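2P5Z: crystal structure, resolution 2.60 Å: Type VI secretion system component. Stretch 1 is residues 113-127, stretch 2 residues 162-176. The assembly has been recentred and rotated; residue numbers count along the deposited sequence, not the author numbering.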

# COMPACT_ATOMS: atom_id res chain seq x y z
N ARG A 113 1.05 13.10 24.18
CA ARG A 113 1.90 12.04 24.71
C ARG A 113 1.43 10.66 24.21
O ARG A 113 2.27 9.79 23.94
CB ARG A 113 1.94 12.12 26.24
CG ARG A 113 2.81 13.23 26.80
CD ARG A 113 2.46 13.51 28.26
NE ARG A 113 1.06 13.94 28.40
CZ ARG A 113 0.34 13.83 29.52
NH1 ARG A 113 0.88 13.29 30.61
NH2 ARG A 113 -0.92 14.26 29.56
N MET A 114 0.12 10.51 24.00
CA MET A 114 -0.46 9.32 23.40
C MET A 114 0.24 8.89 22.12
O MET A 114 0.46 7.72 21.93
CB MET A 114 -1.97 9.48 23.17
CG MET A 114 -2.67 8.21 22.64
SD MET A 114 -4.45 8.41 22.49
CE MET A 114 -5.00 6.73 22.76
N ALA A 115 0.63 9.83 21.25
CA ALA A 115 1.41 9.48 20.05
C ALA A 115 2.65 8.64 20.35
O ALA A 115 3.09 7.88 19.51
CB ALA A 115 1.82 10.71 19.29
N LEU A 116 3.21 8.77 21.56
CA LEU A 116 4.42 8.03 21.90
C LEU A 116 4.20 6.53 22.08
O LEU A 116 5.17 5.79 22.05
CB LEU A 116 5.11 8.61 23.13
CG LEU A 116 5.57 10.05 23.00
CD1 LEU A 116 6.00 10.51 24.39
CD2 LEU A 116 6.70 10.20 21.97
N LEU A 117 2.94 6.09 22.20
CA LEU A 117 2.60 4.65 22.20
C LEU A 117 3.03 3.92 20.93
O LEU A 117 3.00 2.70 20.88
CB LEU A 117 1.11 4.39 22.37
CG LEU A 117 0.15 4.94 23.43
CD1 LEU A 117 -0.81 3.85 23.85
CD2 LEU A 117 0.82 5.63 24.62
N THR A 118 3.42 4.66 19.90
CA THR A 118 3.88 4.09 18.65
C THR A 118 5.32 3.61 18.82
O THR A 118 5.80 2.79 18.06
CB THR A 118 3.70 5.14 17.52
OG1 THR A 118 2.29 5.29 17.29
CG2 THR A 118 4.35 4.74 16.22
N ARG A 119 5.97 4.09 19.87
CA ARG A 119 7.37 3.76 20.10
C ARG A 119 7.63 2.44 20.82
O ARG A 119 8.77 2.02 20.93
CB ARG A 119 8.09 4.93 20.78
CG ARG A 119 8.92 5.77 19.81
CD ARG A 119 9.30 7.15 20.37
NE ARG A 119 9.66 7.15 21.80
CZ ARG A 119 10.88 6.94 22.27
NH1 ARG A 119 11.89 6.67 21.45
NH2 ARG A 119 11.10 6.98 23.58
N SER A 120 6.58 1.76 21.29
CA SER A 120 6.75 0.48 21.97
C SER A 120 5.88 -0.62 21.38
O SER A 120 4.65 -0.45 21.27
CB SER A 120 6.50 0.60 23.47
OG SER A 120 5.13 0.64 23.78
N ARG A 121 6.51 -1.73 21.01
CA ARG A 121 5.82 -2.85 20.35
C ARG A 121 6.15 -4.22 20.94
O ARG A 121 6.81 -5.05 20.30
CB ARG A 121 6.04 -2.84 18.82
CG ARG A 121 7.49 -2.71 18.32
CD ARG A 121 7.59 -2.56 16.78
NE ARG A 121 6.57 -3.33 16.03
CZ ARG A 121 5.62 -2.78 15.27
NH1 ARG A 121 5.54 -1.46 15.13
NH2 ARG A 121 4.75 -3.55 14.62
N GLN A 122 5.67 -4.48 22.14
CA GLN A 122 5.89 -5.78 22.75
C GLN A 122 4.68 -6.68 22.63
O GLN A 122 3.55 -6.21 22.63
CB GLN A 122 6.28 -5.61 24.22
CG GLN A 122 7.75 -5.32 24.44
CD GLN A 122 8.19 -5.66 25.86
OE1 GLN A 122 7.85 -4.96 26.82
NE2 GLN A 122 8.94 -6.75 26.00
N ASN A 123 4.92 -7.98 22.52
CA ASN A 123 3.84 -8.98 22.54
C ASN A 123 3.29 -9.25 23.94
O ASN A 123 4.04 -9.34 24.91
CB ASN A 123 4.31 -10.29 21.92
CG ASN A 123 4.90 -10.10 20.54
OD1 ASN A 123 4.31 -9.45 19.68
ND2 ASN A 123 6.07 -10.69 20.32
N ALA A 124 1.97 -9.39 24.06
CA ALA A 124 1.38 -9.63 25.37
C ALA A 124 0.03 -10.31 25.31
O ALA A 124 -0.71 -10.12 24.35
CB ALA A 124 1.25 -8.32 26.14
N ILE A 125 -0.29 -11.10 26.33
CA ILE A 125 -1.62 -11.72 26.44
C ILE A 125 -2.27 -11.20 27.72
O ILE A 125 -1.72 -11.35 28.81
CB ILE A 125 -1.55 -13.27 26.44
CG1 ILE A 125 -0.97 -13.77 25.13
CG2 ILE A 125 -2.92 -13.90 26.64
CD1 ILE A 125 -0.12 -15.00 25.29
N TYR A 126 -3.42 -10.57 27.58
CA TYR A 126 -4.07 -9.90 28.68
C TYR A 126 -5.17 -10.82 29.09
O TYR A 126 -5.84 -11.39 28.25
CB TYR A 126 -4.62 -8.51 28.26
CG TYR A 126 -3.52 -7.52 27.93
CD1 TYR A 126 -3.00 -7.41 26.63
CD2 TYR A 126 -2.97 -6.70 28.92
CE1 TYR A 126 -1.98 -6.53 26.34
CE2 TYR A 126 -1.95 -5.81 28.63
CZ TYR A 126 -1.47 -5.73 27.34
OH TYR A 126 -0.45 -4.85 27.05
N GLN A 127 -5.34 -10.96 30.40
CA GLN A 127 -6.08 -12.06 30.99
C GLN A 127 -7.25 -11.50 31.80
O GLN A 127 -7.03 -10.75 32.73
CB GLN A 127 -5.10 -12.87 31.86
CG GLN A 127 -5.54 -14.27 32.25
CD GLN A 127 -5.51 -15.25 31.09
OE1 GLN A 127 -4.57 -15.25 30.28
NE2 GLN A 127 -6.53 -16.11 31.01
N GLU A 162 -11.72 -13.16 28.17
CA GLU A 162 -10.89 -14.13 28.85
C GLU A 162 -9.42 -13.91 28.53
O GLU A 162 -8.62 -13.68 29.42
CB GLU A 162 -11.32 -15.54 28.48
CG GLU A 162 -10.83 -16.57 29.46
CD GLU A 162 -10.56 -17.91 28.81
OE1 GLU A 162 -11.26 -18.26 27.82
OE2 GLU A 162 -9.66 -18.62 29.31
N GLN A 163 -9.08 -13.97 27.24
CA GLN A 163 -7.73 -13.71 26.78
C GLN A 163 -7.73 -12.77 25.57
O GLN A 163 -8.56 -12.91 24.67
CB GLN A 163 -7.01 -15.02 26.41
CG GLN A 163 -6.94 -16.03 27.52
CD GLN A 163 -6.04 -17.21 27.19
OE1 GLN A 163 -4.97 -17.35 27.77
NE2 GLN A 163 -6.48 -18.05 26.27
N VAL A 164 -6.80 -11.83 25.54
CA VAL A 164 -6.68 -10.89 24.42
C VAL A 164 -5.21 -10.76 24.08
O VAL A 164 -4.41 -10.37 24.93
CB VAL A 164 -7.25 -9.50 24.77
CG1 VAL A 164 -6.81 -8.45 23.72
CG2 VAL A 164 -8.77 -9.54 24.87
N MET A 165 -4.86 -11.13 22.86
CA MET A 165 -3.46 -11.10 22.41
C MET A 165 -3.05 -9.80 21.67
O MET A 165 -3.75 -9.33 20.77
CB MET A 165 -3.19 -12.30 21.49
CG MET A 165 -1.73 -12.71 21.48
SD MET A 165 -1.32 -14.00 20.28
CE MET A 165 -0.13 -14.86 21.26
N GLN A 166 -1.91 -9.25 22.05
CA GLN A 166 -1.23 -8.22 21.27
C GLN A 166 -0.00 -8.88 20.64
O GLN A 166 0.93 -9.27 21.34
CB GLN A 166 -0.81 -7.05 22.17
CG GLN A 166 0.16 -6.05 21.53
CD GLN A 166 0.43 -4.83 22.41
OE1 GLN A 166 0.02 -4.77 23.57
NE2 GLN A 166 1.15 -3.86 21.86
N TYR A 167 -0.01 -9.02 19.32
CA TYR A 167 1.14 -9.61 18.64
C TYR A 167 1.50 -8.78 17.40
O TYR A 167 0.65 -8.54 16.54
CB TYR A 167 0.86 -11.08 18.28
CG TYR A 167 2.03 -11.81 17.65
CD1 TYR A 167 2.18 -11.89 16.25
CD2 TYR A 167 2.99 -12.42 18.43
CE1 TYR A 167 3.26 -12.55 15.68
CE2 TYR A 167 4.07 -13.08 17.87
CZ TYR A 167 4.20 -13.15 16.49
OH TYR A 167 5.28 -13.83 15.96
N GLY A 168 2.77 -8.38 17.31
CA GLY A 168 3.28 -7.57 16.19
C GLY A 168 2.53 -6.26 15.95
O GLY A 168 2.18 -5.94 14.83
N GLU A 169 2.24 -5.55 17.03
CA GLU A 169 1.43 -4.34 17.00
C GLU A 169 2.05 -3.38 18.00
O GLU A 169 2.35 -3.76 19.13
CB GLU A 169 -0.01 -4.63 17.42
CG GLU A 169 -0.95 -5.21 16.36
CD GLU A 169 -2.36 -5.50 16.93
OE1 GLU A 169 -2.47 -6.16 17.98
OE2 GLU A 169 -3.36 -5.07 16.33
N ASP A 170 2.25 -2.13 17.60
CA ASP A 170 2.70 -1.13 18.55
C ASP A 170 1.52 -0.83 19.47
O ASP A 170 0.36 -1.15 19.15
CB ASP A 170 3.18 0.13 17.83
CG ASP A 170 2.11 0.75 16.93
OD1 ASP A 170 1.36 1.62 17.40
OD2 ASP A 170 1.97 0.31 15.78
N ASP A 171 1.80 -0.22 20.62
CA ASP A 171 0.74 0.04 21.59
C ASP A 171 -0.39 0.88 21.03
O ASP A 171 -1.55 0.59 21.32
CB ASP A 171 1.30 0.68 22.87
CG ASP A 171 2.12 -0.29 23.70
OD1 ASP A 171 1.98 -1.51 23.53
OD2 ASP A 171 2.92 0.19 24.55
N LEU A 172 -0.08 1.88 20.19
CA LEU A 172 -1.12 2.74 19.61
C LEU A 172 -2.05 1.98 18.69
O LEU A 172 -3.27 2.10 18.80
CB LEU A 172 -0.54 3.97 18.88
CG LEU A 172 -1.57 5.02 18.40
CD1 LEU A 172 -2.53 5.44 19.52
CD2 LEU A 172 -0.91 6.25 17.78
N THR A 173 -1.49 1.18 17.79
CA THR A 173 -2.28 0.40 16.87
C THR A 173 -3.18 -0.57 17.64
O THR A 173 -4.40 -0.64 17.38
CB THR A 173 -1.40 -0.36 15.90
OG1 THR A 173 -0.52 0.56 15.25
CG2 THR A 173 -2.24 -1.11 14.85
N PHE A 174 -2.58 -1.25 18.63
CA PHE A 174 -3.29 -2.23 19.45
C PHE A 174 -4.49 -1.63 20.16
O PHE A 174 -5.63 -2.14 20.05
CB PHE A 174 -2.34 -2.86 20.48
CG PHE A 174 -2.99 -3.90 21.35
CD1 PHE A 174 -3.66 -4.99 20.79
CD2 PHE A 174 -2.94 -3.78 22.73
CE1 PHE A 174 -4.28 -5.93 21.59
CE2 PHE A 174 -3.54 -4.74 23.54
CZ PHE A 174 -4.21 -5.81 22.97
N VAL A 175 -4.23 -0.53 20.88
CA VAL A 175 -5.26 0.17 21.62
C VAL A 175 -6.38 0.67 20.71
O VAL A 175 -7.57 0.46 21.00
CB VAL A 175 -4.65 1.32 22.45
CG1 VAL A 175 -5.70 2.33 22.86
CG2 VAL A 175 -3.94 0.75 23.70
N SER A 176 -6.00 1.27 19.58
CA SER A 176 -6.96 1.87 18.66
C SER A 176 -7.82 0.79 18.02
O SER A 176 -9.04 0.97 17.90
CB SER A 176 -6.25 2.69 17.58
OG SER A 176 -5.36 3.63 18.16
O HOH W 1 2.25 -2.16 14.35
O HOH W 2 2.98 -6.78 19.89

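The firmest polar links are backbone hydrogen bonds between two antiparallel strands, one running from Ala124 to Gln127 and the other leading up to Gln166. Ala124 and Gln166 form a reciprocal pair: Gln166 N donates to Ala124 O at 2.7 Å, nearly straight, and Ala124 N donates to Gln166 O at 2.9 Å. Two residues on, Tyr126 N reaches Val164 O at 2.8 Å and Val164 N returns to Tyr126 O at 2.9 Å. Between these pairs Ile125 faces Met165 without such bonds, and their CA atoms draw in to 4.5 Å.

Beyond the strands, Asn123 OD1 accepts from Gly168 N at 3.0 Å, its short amide side chain serving as a substitute for a backbone carbonyl. Gly168 has positive phi, a conformation glycine adopts readily. The start of the helix is held too: Asp171 N donates to Ser120 O (2.9 Å), and Leu172 N to Leu117 O (3.3 Å). Helices begin with amide groups that lack partners within the helix, so carbonyls from the other stretch are well placed here. Asp170 caps the same end, its OD1 accepting from Thr173 N at 2.9 Å; aspartate is short enough to fold back in this way. Gln166 braces the turn from within its stretch, with NE2 donating to both Asp171 OD1 and Glu169 O at 3.0 Å.

Arg121 lays one guanidinium face over the backbone at Glu169 and Asp170. Its NH1 lies 4.0 Å from Asp170 OD2, but that oxygen is well out of the guanidinium plane, so the attraction is between charges alone. Water 1 links Arg121 NH2 to Asp170 N.

Packing completes the contact. Leu117 CB meets Leu172 CB at 3.9 Å, and Met114 CG approaches Leu172 CD1 at 4.2 Å, flexible apolar chains suited to filling space beside a helix. Ile125 CG1 touches Met165 CG at 3.9 Å. The Tyr126 and Phe174 rings are nearly parallel but slid apart, and barely overlap.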